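Local coordinates for hydratase ChsH1 (Mycobacterium tuberculosis, PDB 4W78), which hydrates the steroid enoyl-CoA 3-oxo-4,17-pregnadiene-20-carboxyl-CoA during breakdown of the cholesterol side chain, working in complex with ChsH2, at residues P58-P63 with L113-Q118. Residues are numbered along the deposited sequence; the frame is centred on the assembly and turned at random.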
loop_
_atom_site.group_PDB
_atom_site.type_symbol
_atom_site.label_atom_id
_atom_site.label_comp_id
_atom_site.label_asym_id
_atom_site.label_seq_id
_atom_site.Cartn_x
_atom_site.Cartn_y
_atom_site.Cartn_z
ATOM N N PRO A 58 -10.052 -23.024 11.544
ATOM C CA PRO A 58 -11.104 -23.521 10.642
ATOM C C PRO A 58 -10.735 -23.359 9.172
ATOM O O PRO A 58 -11.383 -23.946 8.303
ATOM C CB PRO A 58 -12.306 -22.628 10.979
ATOM C CG PRO A 58 -11.997 -22.043 12.314
ATOM C CD PRO A 58 -10.517 -21.878 12.340
ATOM N N GLY A 59 -9.696 -22.575 8.914
ATOM C CA GLY A 59 -9.223 -22.283 7.570
ATOM C C GLY A 59 -8.178 -21.205 7.729
ATOM O O GLY A 59 -7.751 -20.945 8.856
ATOM N N ILE A 60 -7.759 -20.584 6.626
ATOM C CA ILE A 60 -6.784 -19.498 6.689
ATOM C C ILE A 60 -7.228 -18.473 7.724
ATOM O O ILE A 60 -8.409 -18.145 7.807
ATOM C CB ILE A 60 -6.625 -18.798 5.317
ATOM C CG1 ILE A 60 -5.777 -19.668 4.380
ATOM C CG2 ILE A 60 -5.981 -17.418 5.471
ATOM C CD1 ILE A 60 -5.835 -19.232 2.919
ATOM N N VAL A 61 -6.289 -17.994 8.536
ATOM C CA VAL A 61 -6.601 -16.961 9.510
ATOM C C VAL A 61 -5.784 -15.704 9.230
ATOM O O VAL A 61 -4.736 -15.758 8.577
ATOM C CB VAL A 61 -6.339 -17.438 10.959
ATOM C CG1 VAL A 61 -7.420 -18.409 11.408
ATOM C CG2 VAL A 61 -4.954 -18.077 11.081
ATOM N N ALA A 62 -6.272 -14.561 9.706
ATOM C CA ALA A 62 -5.513 -13.325 9.610
ATOM C C ALA A 62 -4.409 -13.281 10.669
ATOM O O ALA A 62 -4.595 -13.751 11.781
ATOM C CB ALA A 62 -6.456 -12.123 9.793
ATOM N N PRO A 63 -3.267 -12.671 10.340
ATOM C CA PRO A 63 -2.270 -12.431 11.395
ATOM C C PRO A 63 -2.876 -11.582 12.513
ATOM O O PRO A 63 -3.519 -10.577 12.230
ATOM C CB PRO A 63 -1.172 -11.636 10.674
ATOM C CG PRO A 63 -1.369 -11.916 9.211
ATOM C CD PRO A 63 -2.838 -12.179 9.018
ATOM N N LEU A 113 -8.916 -14.143 13.610
ATOM C CA LEU A 113 -10.017 -13.796 12.706
ATOM C C LEU A 113 -9.936 -14.519 11.367
ATOM O O LEU A 113 -8.849 -14.850 10.879
ATOM C CB LEU A 113 -10.034 -12.290 12.458
ATOM C CG LEU A 113 -10.045 -11.435 13.719
ATOM C CD1 LEU A 113 -10.028 -9.971 13.309
ATOM C CD2 LEU A 113 -11.259 -11.767 14.596
ATOM N N LEU A 114 -11.096 -14.739 10.759
ATOM C CA LEU A 114 -11.186 -15.401 9.464
ATOM C C LEU A 114 -11.543 -14.413 8.355
ATOM O O LEU A 114 -12.312 -13.481 8.582
ATOM C CB LEU A 114 -12.272 -16.477 9.520
ATOM C CG LEU A 114 -12.098 -17.560 10.583
ATOM C CD1 LEU A 114 -13.413 -18.318 10.770
ATOM C CD2 LEU A 114 -10.995 -18.517 10.148
ATOM N N PRO A 115 -10.980 -14.601 7.149
ATOM C CA PRO A 115 -11.461 -13.830 6.001
ATOM C C PRO A 115 -12.991 -13.840 5.914
ATOM O O PRO A 115 -13.616 -14.889 6.117
ATOM C CB PRO A 115 -10.834 -14.556 4.810
ATOM C CG PRO A 115 -9.531 -15.078 5.367
ATOM C CD PRO A 115 -9.845 -15.477 6.795
ATOM N N GLY A 116 -13.569 -12.670 5.662
ATOM C CA GLY A 116 -15.011 -12.511 5.590
ATOM C C GLY A 116 -15.596 -11.879 6.840
ATOM O O GLY A 116 -16.670 -11.276 6.792
ATOM N N GLU A 117 -14.890 -11.993 7.963
ATOM C CA GLU A 117 -15.364 -11.374 9.194
ATOM C C GLU A 117 -15.185 -9.868 9.148
ATOM O O GLU A 117 -14.159 -9.381 8.678
ATOM C CB GLU A 117 -14.671 -11.964 10.414
ATOM C CG GLU A 117 -14.984 -13.440 10.593
ATOM C CD GLU A 117 -14.652 -13.942 11.977
ATOM O OE1 GLU A 117 -13.451 -14.053 12.305
ATOM O OE2 GLU A 117 -15.605 -14.221 12.735
ATOM N N GLN A 118 -16.202 -9.152 9.611
ATOM C CA GLN A 118 -16.239 -7.691 9.606
ATOM C C GLN A 118 -15.960 -7.143 11.007
ATOM O O GLN A 118 -16.739 -7.362 11.932
ATOM C CB GLN A 118 -17.624 -7.221 9.147
ATOM C CG GLN A 118 -17.895 -5.734 9.336
ATOM C CD GLN A 118 -17.115 -4.876 8.353
ATOM O OE1 GLN A 118 -17.298 -4.985 7.135
ATOM N NE2 GLN A 118 -16.246 -4.014 8.875
HETATM O O HOH W 1 -6.463 -12.797 13.675
#
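Leu-114 reaches back to residues 58-63 through one methyl, CD2, which meets three groups of that loop. Its CG lies anti to the carbonyl carbon (chi1 -58°), and although the side chain starts out away from the partner loop, its end returns to it. CD2 sits 3.8 Å from Val-61 CG1, the two side chains meeting at a slant, and 4.0 Å from CD of Pro-58, whose ring crosses the leucine at about a right angle. Ile-60 O lies against the same methyl and also against the Pro-115 ring, whose CD comes within 3.2 Å of it; Ile-60 CG2 touches Pro-115 CG only loosely. Val-61 sets CG1 anti to its own carbonyl carbon, beside its backbone N, and this branch faces Leu-114.

The backbones are joined by a nearly straight hydrogen bond, Ala-62 N to Leu-113 O at 2.8 Å (170° at the hydrogen). One water extends the link, donating to Ala-62 O and accepting from Leu-113 N. On the other flank Glu-117 OE1 accepts from Leu-114 N at 2.9 Å on the anti side, somewhat (24°) out of the carboxylate plane, while a salt bridge to Arg-111 gives this oxygen a second partner. Leu-114 O in turn accepts from Glu-117 N, closing a type II beta turn with Pro-115 and Gly-116 at its corners, the classic Pro-Gly pair. This turn, in the loop between strands 99-109 and 119-134 of the hotdog-family sheet, is thus docked on the irregular linker between helices 49-54 and 67-70.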